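Protein argonaute (PDB 5I4A) uses short guide RNAs with a 5'-hydroxyl end to bind complementary DNA or RNA targets and cleave them, with manganese preferred as cofactor for DNA cleavage. Local coordinates at residues A[461-466]-A[472-477]; A[498-503]-A[509-514]. One frame throughout, in Å; residues are numbered along the deposited sequence.

Interaction 1 (A[461-466]-A[472-477]); sequences LCIAAV and ILYIGK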
loop_
_atom_site.group_PDB
_atom_site.type_symbol
_atom_site.label_atom_id
_atom_site.label_comp_id
_atom_site.label_asym_id
_atom_site.label_seq_id
_atom_site.Cartn_x
_atom_site.Cartn_y
_atom_site.Cartn_z
ATOM N N LEU A 461 -8.541 13.500 0.573
ATOM C CA LEU A 461 -7.362 14.091 -0.051
ATOM C C LEU A 461 -6.270 14.324 0.985
ATOM O O LEU A 461 -6.550 14.753 2.108
ATOM C CB LEU A 461 -7.715 15.424 -0.729
ATOM C CG LEU A 461 -6.537 16.331 -1.102
ATOM C CD1 LEU A 461 -5.723 15.719 -2.234
ATOM C CD2 LEU A 461 -7.019 17.722 -1.469
ATOM N N CYS A 462 -5.024 14.046 0.599
ATOM C CA CYS A 462 -3.854 14.369 1.408
ATOM C C CYS A 462 -2.653 14.532 0.488
ATOM O O CYS A 462 -2.451 13.715 -0.416
ATOM C CB CYS A 462 -3.580 13.287 2.459
ATOM S SG CYS A 462 -2.056 13.559 3.404
ATOM N N ILE A 463 -1.872 15.592 0.707
ATOM C CA ILE A 463 -0.677 15.862 -0.081
ATOM C C ILE A 463 0.508 16.060 0.858
ATOM O O ILE A 463 0.352 16.474 2.011
ATOM C CB ILE A 463 -0.850 17.090 -1.010
ATOM C CG1 ILE A 463 -0.627 18.400 -0.251
ATOM C CG2 ILE A 463 -2.232 17.092 -1.648
ATOM C CD1 ILE A 463 0.656 19.118 -0.632
ATOM N N ALA A 464 1.703 15.764 0.350
ATOM C CA ALA A 464 2.931 15.889 1.122
ATOM C C ALA A 464 4.062 16.299 0.190
ATOM O O ALA A 464 4.234 15.701 -0.877
ATOM C CB ALA A 464 3.280 14.574 1.828
ATOM N N ALA A 465 4.830 17.308 0.597
ATOM C CA ALA A 465 5.951 17.814 -0.184
ATOM C C ALA A 465 7.236 17.711 0.627
ATOM O O ALA A 465 7.244 17.983 1.833
ATOM C CB ALA A 465 5.715 19.267 -0.612
ATOM N N VAL A 466 8.323 17.308 -0.038
ATOM C CA VAL A 466 9.631 17.174 0.593
ATOM C C VAL A 466 10.698 17.716 -0.350
ATOM O O VAL A 466 10.470 17.893 -1.549
ATOM C CB VAL A 466 9.974 15.712 0.973
ATOM C CG1 VAL A 466 8.838 15.059 1.757
ATOM C CG2 VAL A 466 10.317 14.903 -0.268
ATOM N N ILE A 472 10.478 17.430 5.312
ATOM C CA ILE A 472 9.083 17.581 4.918
ATOM C C ILE A 472 8.757 19.067 4.860
ATOM O O ILE A 472 8.838 19.772 5.872
ATOM C CB ILE A 472 8.152 16.842 5.885
ATOM C CG1 ILE A 472 8.511 15.358 5.911
ATOM C CG2 ILE A 472 6.701 17.032 5.476
ATOM C CD1 ILE A 472 7.686 14.558 6.873
ATOM N N LEU A 473 8.396 19.547 3.670
ATOM C CA LEU A 473 8.098 20.960 3.484
ATOM C C LEU A 473 6.674 21.304 3.887
ATOM O O LEU A 473 6.428 22.404 4.396
ATOM C CB LEU A 473 8.330 21.355 2.026
ATOM C CG LEU A 473 9.790 21.318 1.592
ATOM C CD1 LEU A 473 9.925 21.594 0.111
ATOM C CD2 LEU A 473 10.547 22.342 2.395
ATOM N N TYR A 474 5.735 20.387 3.676
ATOM C CA TYR A 474 4.328 20.683 3.892
ATOM C C TYR A 474 3.532 19.391 3.822
ATOM O O TYR A 474 3.866 18.482 3.055
ATOM C CB TYR A 474 3.805 21.685 2.852
ATOM C CG TYR A 474 2.314 21.931 2.923
ATOM C CD1 TYR A 474 1.782 22.842 3.827
ATOM C CD2 TYR A 474 1.441 21.248 2.088
ATOM C CE1 TYR A 474 0.421 23.063 3.897
ATOM C CE2 TYR A 474 0.080 21.463 2.150
ATOM C CZ TYR A 474 -0.425 22.371 3.056
ATOM O OH TYR A 474 -1.780 22.586 3.121
ATOM N N ILE A 475 2.478 19.326 4.632
ATOM C CA ILE A 475 1.489 18.257 4.582
ATOM C C ILE A 475 0.110 18.897 4.648
ATOM O O ILE A 475 -0.151 19.727 5.526
ATOM C CB ILE A 475 1.665 17.246 5.731
ATOM C CG1 ILE A 475 3.055 16.612 5.689
ATOM C CG2 ILE A 475 0.591 16.167 5.665
ATOM C CD1 ILE A 475 3.317 15.651 6.831
ATOM N N GLY A 476 -0.760 18.521 3.727
ATOM C CA GLY A 476 -2.137 18.990 3.741
ATOM C C GLY A 476 -3.094 17.821 3.693
ATOM O O GLY A 476 -2.855 16.839 2.994
ATOM N N LYS A 477 -4.183 17.936 4.454
ATOM C CA LYS A 477 -5.165 16.867 4.568
ATOM C C LYS A 477 -6.560 17.465 4.653
ATOM O O LYS A 477 -6.771 18.472 5.333
ATOM C CB LYS A 477 -4.896 15.987 5.800
ATOM C CG LYS A 477 -5.872 14.831 5.964
ATOM C CD LYS A 477 -5.561 13.996 7.197
ATOM C CE LYS A 477 -6.467 12.775 7.277
ATOM N NZ LYS A 477 -6.149 11.909 8.450
#
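The antiparallel β-hairpin of strands 458-466 and 472-482, at one edge of the RNase H-fold sheet of the PIWI domain, joins Ile463 to Gly476 and Ala465 to Tyr474 as hydrogen-bonded pairs. Ile463 N reaches Gly476 O at 2.8 Å and Gly476 N returns to Ile463 O at 2.9 Å, while the Ala465 N to Tyr474 O bond is nearly straight, 168° at the hydrogen. Opposite Ala465 the second strand fits in two residues, Leu473 and Tyr474, a classic β-bulge; Ala465 O takes a 2.7 Å bond from Leu473 N and a weak one from Tyr474 N.

On the face turned to helix 485-507, CG1 of Ile463 stands between its own backbone N and carbonyl carbon (chi1 81°). From there CD1 comes up to the edge of the Tyr474 ring, near its plane and 3.5 Å from Tyr474 CD2, and CG1 lies in the plane. With an alanine here, the edge of the Tyr474 ring is likely to lose its apolar neighbour and a gap to open beneath helix 485-507. On the other face CG1 of Val466 meets CG1 of Ile472 at 4.2 Å, and Ile625 of helix 621-631 packs on Ala464, Ile472 and Ile475. The extended Lys477 chain leads away from strand 458-466, and its NZ hydrogen-bonds to Val629 O.

Backbone bonds thus hold the strands together while mostly apolar contacts line both faces, and the bulge, with one strong and one weak bond, shifts the register by one residue.

Interaction 2 (A[498-503]-A[509-514]); sequences KAFEKY and VSPENV
Pro511 lies between two aromatic rings of helix 485-507, presenting a different ring carbon to each. Its CB sits over the centre of the Tyr503 ring, 3.8 Å from the centroid and only 12° off the normal, a CH-π contact. Toward Phe500 it offers CG, 4.0 Å from that ring's centroid and displaced toward the rim. CD bridges the two, at 3.5 Å from both Tyr503 CD1 and Phe500 CE1.

The Tyr503 and Pro511 side chains run antiparallel alongside one another, while Phe500 lies aslant to the proline and roughly perpendicular to Val514, whose CG2 is 3.9 Å from Phe500 CE2. The anti placement of Tyr503 CG relative to its backbone N (chi1 -176°) carries the ring out to the proline, and a hydrogen bond from its OH to Glu441 O ties down the far end.

This is the turn of an α-β connection in the RNase H fold, where the chain leaves helix 485-507 and enters strand 513-519 in the central sheet; Leu444 of the adjoining strand 443-452 touches both Tyr503 and Pro511.

Ser510 OG lies in the plane of the Phe500 ring, 3.1 Å from Phe500 CE1, and Val509 O approaches the Tyr503 edge in plane at 3.3 Å from Tyr503 CD1. That carbonyl oxygen is buried without a hydrogen-bond partner; the C-H edge of the tyrosine probably offers it some weak electrostatic compensation.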
loop_
_atom_site.group_PDB
_atom_site.type_symbol
_atom_site.label_atom_id
_atom_site.label_comp_id
_atom_site.label_asym_id
_atom_site.label_seq_id
_atom_site.Cartn_x
_atom_site.Cartn_y
_atom_site.Cartn_z
ATOM N N LYS A 498 -0.066 25.771 -1.734
ATOM C CA LYS A 498 0.484 25.884 -0.387
ATOM C C LYS A 498 1.853 25.217 -0.296
ATOM O O LYS A 498 2.811 25.805 0.221
ATOM C CB LYS A 498 -0.489 25.285 0.630
ATOM C CG LYS A 498 -1.836 25.993 0.667
ATOM C CD LYS A 498 -2.274 26.304 2.084
ATOM C CE LYS A 498 -3.272 25.286 2.601
ATOM N NZ LYS A 498 -3.567 25.504 4.046
ATOM N N ALA A 499 1.966 23.989 -0.805
ATOM C CA ALA A 499 3.256 23.306 -0.814
ATOM C C ALA A 499 4.282 24.078 -1.631
ATOM O O ALA A 499 5.446 24.203 -1.228
ATOM C CB ALA A 499 3.095 21.888 -1.359
ATOM N N PHE A 500 3.865 24.597 -2.789
ATOM C CA PHE A 500 4.734 25.435 -3.609
ATOM C C PHE A 500 5.291 26.600 -2.801
ATOM O O PHE A 500 6.498 26.870 -2.819
ATOM C CB PHE A 500 3.951 25.946 -4.820
ATOM C CG PHE A 500 4.789 26.177 -6.044
ATOM C CD1 PHE A 500 5.593 27.298 -6.152
ATOM C CD2 PHE A 500 4.752 25.280 -7.100
ATOM C CE1 PHE A 500 6.357 27.515 -7.283
ATOM C CE2 PHE A 500 5.514 25.491 -8.233
ATOM C CZ PHE A 500 6.317 26.610 -8.324
ATOM N N GLU A 501 4.417 27.297 -2.069
ATOM C CA GLU A 501 4.853 28.456 -1.300
ATOM C C GLU A 501 5.835 28.055 -0.206
ATOM O O GLU A 501 6.784 28.792 0.085
ATOM C CB GLU A 501 3.642 29.173 -0.704
ATOM C CG GLU A 501 3.774 30.687 -0.683
ATOM C CD GLU A 501 3.940 31.267 -2.073
ATOM O OE1 GLU A 501 3.195 30.851 -2.985
ATOM O OE2 GLU A 501 4.827 32.126 -2.256
ATOM N N LYS A 502 5.623 26.884 0.408
ATOM C CA LYS A 502 6.543 26.391 1.430
ATOM C C LYS A 502 7.956 26.240 0.882
ATOM O O LYS A 502 8.930 26.616 1.546
ATOM C CB LYS A 502 6.040 25.058 1.982
ATOM C CG LYS A 502 4.701 25.146 2.692
ATOM C CD LYS A 502 4.825 25.925 3.984
ATOM C CE LYS A 502 3.476 26.146 4.642
ATOM N NZ LYS A 502 3.610 27.003 5.847
ATOM N N TYR A 503 8.089 25.675 -0.320
ATOM C CA TYR A 503 9.399 25.570 -0.955
ATOM C C TYR A 503 10.031 26.947 -1.115
ATOM O O TYR A 503 11.161 27.182 -0.673
ATOM C CB TYR A 503 9.273 24.870 -2.313
ATOM C CG TYR A 503 10.594 24.630 -3.018
ATOM C CD1 TYR A 503 11.243 25.655 -3.700
ATOM C CD2 TYR A 503 11.189 23.373 -3.013
ATOM C CE1 TYR A 503 12.446 25.439 -4.344
ATOM C CE2 TYR A 503 12.394 23.148 -3.660
ATOM C CZ TYR A 503 13.016 24.186 -4.324
ATOM O OH TYR A 503 14.213 23.974 -4.968
ATOM N N VAL A 509 13.371 30.798 -3.769
ATOM C CA VAL A 509 13.257 30.709 -5.219
ATOM C C VAL A 509 12.190 29.669 -5.528
ATOM O O VAL A 509 11.950 28.747 -4.741
ATOM C CB VAL A 509 14.596 30.329 -5.898
ATOM C CG1 VAL A 509 15.488 31.548 -6.059
ATOM C CG2 VAL A 509 15.304 29.244 -5.107
ATOM N N SER A 510 11.540 29.820 -6.677
ATOM C CA SER A 510 10.630 28.785 -7.128
ATOM C C SER A 510 11.411 27.503 -7.404
ATOM O O SER A 510 12.589 27.549 -7.772
ATOM C CB SER A 510 9.888 29.221 -8.391
ATOM O OG SER A 510 8.556 29.603 -8.096
ATOM N N PRO A 511 10.788 26.342 -7.214
ATOM C CA PRO A 511 11.419 25.100 -7.666
ATOM C C PRO A 511 11.516 25.094 -9.179
ATOM O O PRO A 511 10.569 25.459 -9.879
ATOM C CB PRO A 511 10.473 24.010 -7.157
ATOM C CG PRO A 511 9.150 24.694 -7.029
ATOM C CD PRO A 511 9.457 26.109 -6.629
ATOM N N GLU A 512 12.682 24.698 -9.685
ATOM C CA GLU A 512 12.829 24.621 -11.132
ATOM C C GLU A 512 12.002 23.479 -11.705
ATOM O O GLU A 512 11.468 23.593 -12.812
ATOM C CB GLU A 512 14.299 24.466 -11.510
ATOM C CG GLU A 512 14.599 24.989 -12.897
ATOM C CD GLU A 512 14.046 26.389 -13.109
ATOM O OE1 GLU A 512 14.651 27.353 -12.597
ATOM O OE2 GLU A 512 12.993 26.524 -13.769
ATOM N N ASN A 513 11.860 22.388 -10.958
ATOM C CA ASN A 513 11.067 21.245 -11.380
ATOM C C ASN A 513 10.175 20.796 -10.233
ATOM O O ASN A 513 10.528 20.939 -9.059
ATOM C CB ASN A 513 11.960 20.092 -11.844
ATOM C CG ASN A 513 13.047 20.551 -12.798
ATOM O OD1 ASN A 513 12.795 20.766 -13.983
ATOM N ND2 ASN A 513 14.263 20.700 -12.284
ATOM N N VAL A 514 9.011 20.250 -10.582
ATOM C CA VAL A 514 8.025 19.803 -9.605
ATOM C C VAL A 514 7.601 18.385 -9.963
ATOM O O VAL A 514 7.049 18.151 -11.046
ATOM C CB VAL A 514 6.804 20.736 -9.546
ATOM C CG1 VAL A 514 5.789 20.217 -8.544
ATOM C CG2 VAL A 514 7.230 22.148 -9.174
#

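In the fold
Interactions 1 and 2 follow one another along the PIWI domain, their centres about 12 Å apart, and helix 485-507 connects them directly after strand 472-482. The helix lies on the hairpin: Tyr474 CB is 3.6 Å from Lys502 CG, and Ile463 CD1 packs on Ala499 CB at 3.8 Å. Strand 443-452, which carries Asp449, pairs with strands 458-466 and 513-519, so both contacts reach the same sheet. Interaction 1 is nearer the catalytic centre: the Cys462 side chain is about 5 Å from that of Asp449, which probably binds manganese. Interaction 2 lies away from the active site. The nearest atoms of interactions 1 and 2 are about 13 and 23 Å from the bound nucleic acid.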